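Local coordinates for protein lytic polysaccharide monooxygenase (Neurospora crassa, PDB 4QI8) that is a secreted copper enzyme that probably cleaves cellulose chains oxidatively, using a reductant and oxygen or hydrogen peroxide, at residues A[106-109]-A[113-116]; A[62-67]-A[138-143]. All blocks are in the same frame, centred on the assembly; numbering follows the deposited sequence.

Contact 1: A[106-109]-A[113-116]; sequences QPTF and LTWS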
loop_
_atom_site.group_PDB
_atom_site.type_symbol
_atom_site.label_atom_id
_atom_site.label_comp_id
_atom_site.label_asym_id
_atom_site.label_seq_id
_atom_site.Cartn_x
_atom_site.Cartn_y
_atom_site.Cartn_z
ATOM N N GLN A 106 0.039 -11.234 7.334
ATOM C CA GLN A 106 -0.795 -12.321 7.828
ATOM C C GLN A 106 -1.054 -12.130 9.313
ATOM O O GLN A 106 -0.139 -11.789 10.056
ATOM C CB GLN A 106 -0.102 -13.665 7.611
ATOM C CG GLN A 106 -0.295 -14.221 6.220
ATOM C CD GLN A 106 -1.649 -14.882 6.060
ATOM O OE1 GLN A 106 -1.914 -15.922 6.667
ATOM N NE2 GLN A 106 -2.512 -14.291 5.239
ATOM N N PRO A 107 -2.289 -12.380 9.765
ATOM C CA PRO A 107 -2.565 -12.335 11.199
ATOM C C PRO A 107 -2.020 -13.560 11.903
ATOM O O PRO A 107 -1.689 -14.556 11.260
ATOM C CB PRO A 107 -4.089 -12.369 11.249
ATOM C CG PRO A 107 -4.471 -13.199 10.055
ATOM C CD PRO A 107 -3.448 -12.868 8.997
ATOM N N THR A 108 -1.934 -13.466 13.219
ATOM C CA THR A 108 -1.744 -14.622 14.060
ATOM C C THR A 108 -3.120 -15.215 14.348
ATOM O O THR A 108 -4.078 -14.490 14.640
ATOM C CB THR A 108 -1.038 -14.212 15.354
ATOM O OG1 THR A 108 0.255 -13.680 15.047
ATOM C CG2 THR A 108 -0.912 -15.381 16.313
ATOM N N PHE A 109 -3.212 -16.536 14.237
ATOM C CA PHE A 109 -4.473 -17.242 14.377
ATOM C C PHE A 109 -4.607 -17.815 15.766
ATOM O O PHE A 109 -3.866 -18.712 16.159
ATOM C CB PHE A 109 -4.566 -18.348 13.332
ATOM C CG PHE A 109 -4.551 -17.830 11.927
ATOM C CD1 PHE A 109 -5.702 -17.301 11.359
ATOM C CD2 PHE A 109 -3.391 -17.859 11.174
ATOM C CE1 PHE A 109 -5.684 -16.798 10.070
ATOM C CE2 PHE A 109 -3.376 -17.363 9.882
ATOM C CZ PHE A 109 -4.526 -16.837 9.333
ATOM N N LEU A 113 -8.208 -13.201 15.695
ATOM C CA LEU A 113 -7.086 -12.827 14.857
ATOM C C LEU A 113 -6.388 -11.644 15.513
ATOM O O LEU A 113 -7.041 -10.696 15.931
ATOM C CB LEU A 113 -7.563 -12.438 13.455
ATOM C CG LEU A 113 -8.322 -13.506 12.664
ATOM C CD1 LEU A 113 -8.594 -12.987 11.271
ATOM C CD2 LEU A 113 -7.568 -14.826 12.620
ATOM N N THR A 114 -5.077 -11.718 15.641
ATOM C CA THR A 114 -4.312 -10.561 16.099
ATOM C C THR A 114 -3.365 -10.121 14.996
ATOM O O THR A 114 -2.819 -10.937 14.242
ATOM C CB THR A 114 -3.567 -10.837 17.405
ATOM O OG1 THR A 114 -2.754 -11.997 17.249
ATOM C CG2 THR A 114 -4.552 -11.071 18.552
ATOM N N TRP A 115 -3.215 -8.816 14.889
ATOM C CA TRP A 115 -2.498 -8.197 13.791
ATOM C C TRP A 115 -1.325 -7.407 14.337
ATOM O O TRP A 115 -1.499 -6.543 15.198
ATOM C CB TRP A 115 -3.446 -7.276 13.022
ATOM C CG TRP A 115 -4.701 -7.971 12.542
ATOM C CD1 TRP A 115 -5.868 -8.123 13.236
ATOM C CD2 TRP A 115 -4.912 -8.596 11.262
ATOM N NE1 TRP A 115 -6.788 -8.806 12.469
ATOM C CE2 TRP A 115 -6.223 -9.111 11.258
ATOM C CE3 TRP A 115 -4.112 -8.779 10.128
ATOM C CZ2 TRP A 115 -6.754 -9.791 10.162
ATOM C CZ3 TRP A 115 -4.639 -9.458 9.042
ATOM C CH2 TRP A 115 -5.956 -9.939 9.058
ATOM N N SER A 116 -0.130 -7.687 13.828
ATOM C CA SER A 116 1.057 -6.964 14.254
ATOM C C SER A 116 0.984 -5.489 13.894
ATOM O O SER A 116 1.697 -4.693 14.490
ATOM C CB SER A 116 2.317 -7.575 13.648
ATOM O OG SER A 116 2.312 -7.435 12.239
HETATM O O HOH W 1 -0.337 -9.667 11.749
HETATM O O HOH W 2 0.446 -11.139 14.250
#

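Contact 2: A[62-67]-A[138-143]; sequences ITYGAA and LRAEHI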
loop_
_atom_site.group_PDB
_atom_site.type_symbol
_atom_site.label_atom_id
_atom_site.label_comp_id
_atom_site.label_asym_id
_atom_site.label_seq_id
_atom_site.Cartn_x
_atom_site.Cartn_y
_atom_site.Cartn_z
ATOM N N ILE A 62 13.009 1.127 4.133
ATOM C CA ILE A 62 12.602 2.482 4.463
ATOM C C ILE A 62 11.409 2.404 5.398
ATOM O O ILE A 62 11.001 1.320 5.809
ATOM C CB ILE A 62 12.293 3.289 3.202
ATOM C CG1 ILE A 62 11.141 2.665 2.414
ATOM C CG2 ILE A 62 13.540 3.363 2.331
ATOM C CD1 ILE A 62 10.747 3.443 1.172
ATOM N N THR A 63 10.860 3.550 5.755
ATOM C CA THR A 63 9.805 3.564 6.753
ATOM C C THR A 63 8.619 4.350 6.213
ATOM O O THR A 63 8.797 5.458 5.731
ATOM C CB THR A 63 10.312 4.181 8.078
ATOM O OG1 THR A 63 11.433 3.437 8.571
ATOM C CG2 THR A 63 9.222 4.175 9.125
ATOM N N TYR A 64 7.428 3.754 6.282
ATOM C CA TYR A 64 6.185 4.429 5.913
ATOM C C TYR A 64 5.437 4.744 7.203
ATOM O O TYR A 64 5.167 3.846 8.000
ATOM C CB TYR A 64 5.332 3.547 4.985
ATOM C CG TYR A 64 4.648 4.292 3.861
ATOM C CD1 TYR A 64 3.758 5.322 4.125
ATOM C CD2 TYR A 64 4.880 3.964 2.530
ATOM C CE1 TYR A 64 3.130 6.011 3.083
ATOM C CE2 TYR A 64 4.256 4.647 1.499
ATOM C CZ TYR A 64 3.375 5.661 1.774
ATOM O OH TYR A 64 2.753 6.306 0.730
ATOM N N GLY A 65 5.128 6.018 7.401
ATOM C CA GLY A 65 4.478 6.466 8.613
ATOM C C GLY A 65 2.969 6.557 8.494
ATOM O O GLY A 65 2.441 6.858 7.419
ATOM N N ALA A 66 2.291 6.305 9.613
ATOM C CA ALA A 66 0.851 6.493 9.780
ATOM C C ALA A 66 0.594 7.658 10.731
ATOM O O ALA A 66 1.459 8.011 11.539
ATOM C CB ALA A 66 0.221 5.240 10.371
ATOM N N ALA A 67 -0.584 8.254 10.639
ATOM C CA ALA A 67 -0.985 9.240 11.630
ATOM C C ALA A 67 -2.499 9.171 11.861
ATOM O O ALA A 67 -3.253 9.384 10.894
ATOM C CB ALA A 67 -0.582 10.630 11.172
ATOM N N LEU A 138 5.233 3.919 -4.529
ATOM C CA LEU A 138 5.069 2.947 -3.459
ATOM C C LEU A 138 3.708 3.180 -2.832
ATOM O O LEU A 138 3.476 4.222 -2.221
ATOM C CB LEU A 138 6.171 3.094 -2.417
ATOM C CG LEU A 138 6.030 2.232 -1.157
ATOM C CD1 LEU A 138 6.076 0.736 -1.438
ATOM C CD2 LEU A 138 7.105 2.619 -0.168
ATOM N N ARG A 139 2.801 2.233 -3.043
ATOM C CA ARG A 139 1.446 2.311 -2.519
ATOM C C ARG A 139 1.381 1.602 -1.173
ATOM O O ARG A 139 1.744 0.431 -1.062
ATOM C CB ARG A 139 0.465 1.672 -3.509
ATOM C CG ARG A 139 -0.974 1.581 -3.041
ATOM C CD ARG A 139 -1.834 0.950 -4.125
ATOM N NE ARG A 139 -3.232 0.817 -3.724
ATOM C CZ ARG A 139 -3.708 -0.174 -2.985
ATOM N NH1 ARG A 139 -2.901 -1.154 -2.590
ATOM N NH2 ARG A 139 -4.990 -0.195 -2.650
ATOM N N ALA A 140 0.890 2.327 -0.168
ATOM C CA ALA A 140 0.622 1.807 1.168
ATOM C C ALA A 140 -0.870 1.620 1.319
ATOM O O ALA A 140 -1.636 2.510 0.955
ATOM C CB ALA A 140 1.099 2.798 2.210
ATOM N N GLU A 141 -1.280 0.491 1.886
ATOM C CA GLU A 141 -2.658 0.337 2.304
ATOM C C GLU A 141 -2.755 -0.426 3.605
ATOM O O GLU A 141 -2.006 -1.372 3.856
ATOM C CB GLU A 141 -3.538 -0.333 1.245
ATOM C CG GLU A 141 -3.405 -1.842 1.153
ATOM C CD GLU A 141 -4.176 -2.453 -0.007
ATOM O OE1 GLU A 141 -3.658 -3.447 -0.564
ATOM O OE2 GLU A 141 -5.244 -1.923 -0.404
ATOM N N HIS A 142 -3.699 0.014 4.424
ATOM C CA HIS A 142 -4.189 -0.778 5.520
ATOM C C HIS A 142 -5.645 -1.106 5.225
ATOM O O HIS A 142 -6.412 -0.222 4.827
ATOM C CB HIS A 142 -4.114 -0.043 6.854
ATOM C CG HIS A 142 -4.420 -0.953 7.984
ATOM N ND1 HIS A 142 -5.535 -0.817 8.785
ATOM C CD2 HIS A 142 -3.801 -2.093 8.369
ATOM C CE1 HIS A 142 -5.567 -1.829 9.633
ATOM N NE2 HIS A 142 -4.535 -2.619 9.395
ATOM N N ILE A 143 -6.029 -2.362 5.444
ATOM C CA ILE A 143 -7.405 -2.784 5.204
ATOM C C ILE A 143 -8.056 -3.100 6.542
ATOM O O ILE A 143 -7.762 -4.123 7.158
ATOM C CB ILE A 143 -7.491 -4.012 4.264
ATOM C CG1 ILE A 143 -6.567 -3.837 3.050
ATOM C CG2 ILE A 143 -8.923 -4.188 3.825
ATOM C CD1 ILE A 143 -6.540 -5.037 2.096
#

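Contact 1: A[106-109]-A[113-116]
Thr108 and Thr114 form an antiparallel hydrogen-bonded pair, and Phe109 and Leu113 form the non-hydrogen-bonded pair beside it. Thr108 N donates to Thr114 O at 2.9 Å, and Thr114 N returns a bond to Thr108 O at 3.1 Å. Leu113 CA also approaches Thr108 O in a CA-H...O contact. Two waters add to the pairing. One, beyond the paired residues, donates to Gln106 O and accepts from Ser116 N. The other sits at the threonine pair; it is hydrogen-bonded to Thr108 OG1 and gives a longer bond to Thr114 O.

The pairing makes a short beta hairpin, with three residues in the turn between its segments. It lies well away from the chain centre and is part of the AA9 domain. Pro107 packs on Trp115 on one side of it. Pro107 CB stands over the face of the six-membered ring, 3.5 Å from its centroid and only 4° off the normal, a CH-pi contact. Pro107 CD adds a contact to Trp115 CZ3 at 3.6 Å. Trp115 CG is anti to the carbonyl carbon (chi1 -55°), and this brings the indole back toward the proline. Tyr204 meets the indole edge-to-face and also touches Pro107.

Leu113 and Phe109 lie side by side, with Leu113 CD2 3.3 Å from Phe109 CD1. Leu113 CB also reaches Pro107 CB at 4.1 Å. The threonines project from the other face of the hairpin. The amide of Gln106 sets OE1 at the edge of the Phe109 ring, in its plane, and its NE2 donates to Asn206 OD1 and Tyr204 O.

Contact 2: A[62-67]-A[138-143]
Tyr64 and Ala140 make the central contact, a CH-pi interaction. The methyl CB of Ala140 lies over the middle of the Tyr64 ring, 3.7 Å from its centroid and 12° off the normal. The nearest ring atoms are CZ and CE2. Tyr64 and Ala140 are also the closest backbone positions, yet their CA atoms are 7.8 Å apart. The two strands therefore meet through side chains, and no hydrogen bond crosses between them.

Apolar contacts with Leu138 extend the packing. Leu138 CD2 comes to the edge of the Tyr64 ring, near its plane, 3.7 Å from CD2 of that ring. The two side chains slide past each other in opposite directions. Leu138 CG is anti to the backbone N (chi1 174°), which brings CD2 beside the tyrosine ring. Leu138 CD2 also meets Ile62 CD1 at 4.0 Å, tip to tip.

This is face-to-face packing between the two sheets of the AA9 beta-sandwich. Strand 61-67 is the middle strand of the three-stranded sheet, and strand 134-144 lies within the larger one. The segment axes are 9.4 Å apart at closest approach and cross at -44°.

The charged pair of strand 134-144 lies away from strand 61-67. Arg139 NH2 forms a salt bridge with Glu141 OE2 at 2.8 Å. The bond reaches that oxygen from above the carboxylate plane. Glu141 OE1 is hydrogen-bonded to Tyr185 OH and Gln77 NE2.

All four touching residues are buried, so hydrocarbon and ring contacts join the sheets here, while the one hydroxyl among them, that of Tyr64, finds its hydrogen-bond partner in Ser159 OG, outside both segments.

Overall arrangement
Contact 2 is core and contact 1 is nearer the surface. Their centres are 18 Å apart, and they do not touch. Contact 1 is nested in the sequence loop that contact 2 closes. The two hold different elements: a local hairpin in one case, strands from opposing sheets in the other. The chemistry follows. The hairpin combines backbone hydrogen bonds, bridging waters and exposed threonines with an apolar side. The sheet-to-sheet contact is made by side chains. Each includes a CH-pi contact over a ring face. Neither touches the copper site: measured from the side chains, Trp115 is about 8 Å from His72 and about 14 Å from the copper, and Ala140 about 8 Å from Tyr157.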